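Local structure of IclR transcriptional regulator (Thermotoga maritima, 1MKM) at residues B[189-192]-B[197-200]; B[132-137]-B[165-170]. The protein is probably a DNA-binding transcription factor of the IclR family, joining a winged helix-turn-helix domain to a C-terminal regulatory domain that binds zinc. One frame throughout, in Å; residues are numbered along the deposited sequence.

Interaction 1 (B[189-192]-B[197-200]); sequences DNEE and IMCV
Asp189 and Cys199 face one another across a beta hairpin that forms one edge of the chain's antiparallel sheet, with Asp189 OD2 lying 3.7 Å from Cys199 SG. Both residues bind zinc in a crystal structure of this protein, and here a zinc ion lies about 3 Å from the Cys199 side chain. The CG of Asp189 is anti to its backbone N (chi1 164°), which places the carboxylate with OD2 on the Cys199 side, facing the sulfur. The backbones are joined by a nearly straight bond from Asp189 N to Cys199 O (3.1 Å, N-H...O 165°); the return bond from Cys199 N to Asp189 O is weak. Met198 CA lies 3.1 Å from Asp189 O in a CA-H...O contact. The side chains of Met198 and Asn190 extend alongside each other in one direction, Met198 SD lying 3.8 Å from Asn190 OD1. Further along, the CG of Glu191 rests 3.6 Å from Ile197 O.

Behind this shell the chain turns. Glu191 N bonds back to Asp189 O at 2.7 Å, making Asn190 the centre of an inverse gamma turn. Asn190 N gives its hydrogen to the anti lone pair of Glu192 OE2 (3.2 Å), an oxygen that also forms a salt bridge with Lys140. Asp189 OD1 accepts from Asn193 N, so the carboxylate is held from the turn side while OD2 faces the cysteine. The neighbouring carboxylate and sulfur are consistent with sharing a cation, and zinc would probably favour the thiolate form of Cys199.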
loop_
_atom_site.group_PDB
_atom_site.type_symbol
_atom_site.label_atom_id
_atom_site.label_comp_id
_atom_site.label_asym_id
_atom_site.label_seq_id
_atom_site.Cartn_x
_atom_site.Cartn_y
_atom_site.Cartn_z
ATOM N N ASP B 189 -19.822 -22.317 22.912
ATOM C CA ASP B 189 -19.529 -23.218 21.808
ATOM C C ASP B 189 -18.161 -23.842 21.998
ATOM O O ASP B 189 -17.151 -23.303 21.544
ATOM C CB ASP B 189 -19.573 -22.481 20.464
ATOM C CG ASP B 189 -18.907 -23.277 19.347
ATOM O OD1 ASP B 189 -18.896 -24.516 19.453
ATOM O OD2 ASP B 189 -18.403 -22.687 18.365
ATOM N N ASN B 190 -18.120 -24.978 22.680
ATOM C CA ASN B 190 -16.854 -25.650 22.896
ATOM C C ASN B 190 -16.485 -26.373 21.612
ATOM O O ASN B 190 -16.666 -27.583 21.501
ATOM C CB ASN B 190 -16.960 -26.646 24.051
ATOM C CG ASN B 190 -15.626 -27.289 24.391
ATOM O OD1 ASN B 190 -14.675 -26.607 24.776
ATOM N ND2 ASN B 190 -15.550 -28.609 24.245
ATOM N N GLU B 191 -15.984 -25.616 20.639
ATOM C CA GLU B 191 -15.576 -26.163 19.352
ATOM C C GLU B 191 -16.658 -27.005 18.688
ATOM O O GLU B 191 -16.364 -27.951 17.966
ATOM C CB GLU B 191 -14.290 -26.974 19.523
ATOM C CG GLU B 191 -13.047 -26.260 18.981
ATOM C CD GLU B 191 -11.767 -26.667 19.690
ATOM O OE1 GLU B 191 -11.678 -26.436 20.916
ATOM O OE2 GLU B 191 -10.853 -27.207 19.023
ATOM N N GLU B 192 -17.909 -26.629 18.929
ATOM C CA GLU B 192 -19.067 -27.322 18.372
ATOM C C GLU B 192 -19.347 -26.866 16.942
ATOM O O GLU B 192 -19.888 -27.622 16.145
ATOM C CB GLU B 192 -20.313 -27.059 19.229
ATOM C CG GLU B 192 -20.135 -27.317 20.720
ATOM C CD GLU B 192 -21.332 -26.860 21.535
ATOM O OE1 GLU B 192 -22.433 -27.423 21.365
ATOM O OE2 GLU B 192 -21.177 -25.931 22.349
ATOM N N ILE B 197 -11.944 -22.829 17.422
ATOM C CA ILE B 197 -12.743 -21.673 17.840
ATOM C C ILE B 197 -13.816 -21.992 18.895
ATOM O O ILE B 197 -14.525 -22.994 18.793
ATOM C CB ILE B 197 -13.475 -21.015 16.603
ATOM C CG1 ILE B 197 -12.625 -19.903 15.959
ATOM C CG2 ILE B 197 -14.779 -20.393 17.043
ATOM C CD1 ILE B 197 -11.289 -20.323 15.476
ATOM N N MET B 198 -13.939 -21.120 19.895
ATOM C CA MET B 198 -14.958 -21.253 20.935
ATOM C C MET B 198 -15.664 -19.903 21.002
ATOM O O MET B 198 -15.089 -18.895 20.616
ATOM C CB MET B 198 -14.330 -21.582 22.293
ATOM C CG MET B 198 -13.837 -23.014 22.413
ATOM S SD MET B 198 -12.964 -23.336 23.957
ATOM C CE MET B 198 -14.190 -22.824 25.155
ATOM N N CYS B 199 -16.896 -19.874 21.493
ATOM C CA CYS B 199 -17.639 -18.620 21.565
ATOM C C CYS B 199 -18.500 -18.542 22.817
ATOM O O CYS B 199 -18.669 -19.523 23.531
ATOM C CB CYS B 199 -18.559 -18.491 20.345
ATOM S SG CYS B 199 -17.832 -19.021 18.773
ATOM N N VAL B 200 -19.038 -17.359 23.077
ATOM C CA VAL B 200 -19.937 -17.147 24.194
ATOM C C VAL B 200 -21.038 -16.262 23.622
ATOM O O VAL B 200 -20.748 -15.253 22.981
ATOM C CB VAL B 200 -19.246 -16.428 25.381
ATOM C CG1 VAL B 200 -20.286 -16.011 26.400
ATOM C CG2 VAL B 200 -18.233 -17.354 26.033
#

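Interaction 2 (B[132-137]-B[165-170]); sequences DLYSTA and PNTITN
Nonpolar contact is made by the methyl of Thr167, whose CG2 meets the ring of Tyr134 and the CB of Ser135. It lies 3.7 Å from Tyr134 CE2, near the ring plane, so the methyl meets an edge of the aromatic group; the two side chains cross obliquely. The same methyl is 3.9 Å from Ser135 CB and thus touches two successive residues of the loop. With chi1 of -47°, Thr167 holds CG2 anti to its backbone N, which turns the methyl to the tyrosine and leaves OG1 beside that N. The CB of Tyr134 points toward 165-170, and chi1 of 66° sets CG between the backbone N and the carbonyl carbon. Ile168 adds its carbonyl O, 4.2 Å from Tyr134 CD2, in an oblique approach.

Both segments are irregular loops of the GAF-like C-terminal domain and each leads into a helix: 132-137 links strand 130-132 to helix 137-143, whereas the loop 165-170 precedes helix 171-184. Leu174 of the latter helix, Tyr154 of helix 148-157 and Leu160 also touch the tyrosine side chain.

Polar bonds lie within or beyond the loops instead of between them. Thr169 OG1 donates to Thr167 O at 3.2 Å, the donor standing 29° off the carbonyl plane, and ties two residues of the 165-170 loop together. The hydroxyl of Thr167 is hydrogen-bonded to Thr164 N, while Tyr134 OH has a weak bond to Lys161 O. At the far end Asn170 is the N-cap of helix 171-184, its OD1 accepting from the backbone N atoms of Arg172 and Val173.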
loop_
_atom_site.group_PDB
_atom_site.type_symbol
_atom_site.label_atom_id
_atom_site.label_comp_id
_atom_site.label_asym_id
_atom_site.label_seq_id
_atom_site.Cartn_x
_atom_site.Cartn_y
_atom_site.Cartn_z
ATOM N N ASP B 132 -25.784 -22.012 11.384
ATOM C CA ASP B 132 -26.561 -23.081 11.984
ATOM C C ASP B 132 -26.875 -22.626 13.397
ATOM O O ASP B 132 -25.966 -22.280 14.149
ATOM C CB ASP B 132 -25.740 -24.367 12.019
ATOM C CG ASP B 132 -25.305 -24.810 10.646
ATOM O OD1 ASP B 132 -26.179 -24.939 9.760
ATOM O OD2 ASP B 132 -24.091 -25.032 10.448
ATOM N N LEU B 133 -28.157 -22.613 13.749
ATOM C CA LEU B 133 -28.581 -22.178 15.070
ATOM C C LEU B 133 -28.314 -23.183 16.185
ATOM O O LEU B 133 -28.673 -22.936 17.334
ATOM C CB LEU B 133 -30.069 -21.830 15.057
ATOM C CG LEU B 133 -30.491 -20.467 14.496
ATOM C CD1 LEU B 133 -32.012 -20.346 14.497
ATOM C CD2 LEU B 133 -29.889 -19.355 15.350
ATOM N N TYR B 134 -27.674 -24.302 15.868
ATOM C CA TYR B 134 -27.419 -25.296 16.895
ATOM C C TYR B 134 -25.954 -25.490 17.255
ATOM O O TYR B 134 -25.636 -25.698 18.431
ATOM C CB TYR B 134 -28.016 -26.645 16.493
ATOM C CG TYR B 134 -27.361 -27.280 15.282
ATOM C CD1 TYR B 134 -27.729 -26.918 13.986
ATOM C CD2 TYR B 134 -26.362 -28.239 15.437
ATOM C CE1 TYR B 134 -27.119 -27.498 12.877
ATOM C CE2 TYR B 134 -25.746 -28.816 14.342
ATOM C CZ TYR B 134 -26.125 -28.444 13.067
ATOM O OH TYR B 134 -25.486 -29.010 11.986
ATOM N N SER B 135 -25.061 -25.434 16.265
ATOM C CA SER B 135 -23.633 -25.628 16.534
ATOM C C SER B 135 -22.907 -24.338 16.902
ATOM O O SER B 135 -21.696 -24.339 17.105
ATOM C CB SER B 135 -22.935 -26.269 15.330
ATOM O OG SER B 135 -22.932 -25.395 14.216
ATOM N N THR B 136 -23.652 -23.243 17.001
ATOM C CA THR B 136 -23.062 -21.958 17.335
ATOM C C THR B 136 -23.665 -21.379 18.632
ATOM O O THR B 136 -24.834 -21.616 18.938
ATOM C CB THR B 136 -23.252 -20.974 16.156
ATOM O OG1 THR B 136 -22.423 -19.825 16.348
ATOM C CG2 THR B 136 -24.694 -20.532 16.055
ATOM N N ALA B 137 -22.863 -20.630 19.391
ATOM C CA ALA B 137 -23.318 -20.038 20.654
ATOM C C ALA B 137 -24.469 -19.046 20.494
ATOM O O ALA B 137 -25.522 -19.187 21.124
ATOM C CB ALA B 137 -22.158 -19.362 21.366
ATOM N N PRO B 165 -16.228 -33.206 16.255
ATOM C CA PRO B 165 -16.467 -34.147 17.356
ATOM C C PRO B 165 -17.207 -33.561 18.556
ATOM O O PRO B 165 -17.543 -34.276 19.497
ATOM C CB PRO B 165 -15.057 -34.641 17.716
ATOM C CG PRO B 165 -14.121 -33.625 17.075
ATOM C CD PRO B 165 -14.829 -33.279 15.802
ATOM N N ASN B 166 -17.462 -32.258 18.519
ATOM C CA ASN B 166 -18.165 -31.604 19.610
ATOM C C ASN B 166 -19.523 -31.064 19.156
ATOM O O ASN B 166 -20.228 -30.406 19.923
ATOM C CB ASN B 166 -17.309 -30.467 20.180
ATOM C CG ASN B 166 -15.914 -30.925 20.587
ATOM O OD1 ASN B 166 -15.186 -30.197 21.258
ATOM N ND2 ASN B 166 -15.535 -32.129 20.174
ATOM N N THR B 167 -19.888 -31.349 17.909
ATOM C CA THR B 167 -21.166 -30.900 17.367
ATOM C C THR B 167 -22.267 -31.829 17.878
ATOM O O THR B 167 -22.367 -32.982 17.449
ATOM C CB THR B 167 -21.184 -30.938 15.813
ATOM O OG1 THR B 167 -19.995 -30.335 15.290
ATOM C CG2 THR B 167 -22.389 -30.180 15.278
ATOM N N ILE B 168 -23.080 -31.320 18.800
ATOM C CA ILE B 168 -24.188 -32.072 19.389
ATOM C C ILE B 168 -25.140 -32.628 18.319
ATOM O O ILE B 168 -25.713 -31.866 17.538
ATOM C CB ILE B 168 -25.005 -31.168 20.335
ATOM C CG1 ILE B 168 -24.088 -30.546 21.384
ATOM C CG2 ILE B 168 -26.100 -31.967 21.008
ATOM C CD1 ILE B 168 -24.807 -29.622 22.350
ATOM N N THR B 169 -25.323 -33.948 18.289
ATOM C CA THR B 169 -26.211 -34.562 17.301
ATOM C C THR B 169 -27.477 -35.185 17.912
ATOM O O THR B 169 -28.280 -35.794 17.207
ATOM C CB THR B 169 -25.456 -35.639 16.477
ATOM O OG1 THR B 169 -24.234 -35.086 15.970
ATOM C CG2 THR B 169 -26.299 -36.099 15.293
ATOM N N ASN B 170 -27.667 -35.020 19.217
ATOM C CA ASN B 170 -28.840 -35.586 19.881
ATOM C C ASN B 170 -29.763 -34.514 20.447
ATOM O O ASN B 170 -29.380 -33.749 21.339
ATOM C CB ASN B 170 -28.415 -36.545 21.001
ATOM C CG ASN B 170 -29.602 -37.202 21.698
ATOM O OD1 ASN B 170 -30.403 -36.530 22.348
ATOM N ND2 ASN B 170 -29.716 -38.521 21.562
#

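The centres of the two interactions are 9 Å apart, and they meet where the turn of 189-192 reaches the loop 165-170. Glu192 O and Thr167 OG1, 2.8 Å apart, form a probable hydrogen bond, which would tie the 165-170 loop to the turn after Asp189. Beside it Glu192 OE1 packs 3.4 Å from Ile168 CD1. The zinc belongs to interaction 1; from interaction 2, the side chain of Ser135 comes within about 6 Å of that of Asp189 and about 8 Å of the metal. Ser135 is therefore too far from the metal to coordinate it, although its loop adjoins the turn that follows a zinc-binding residue.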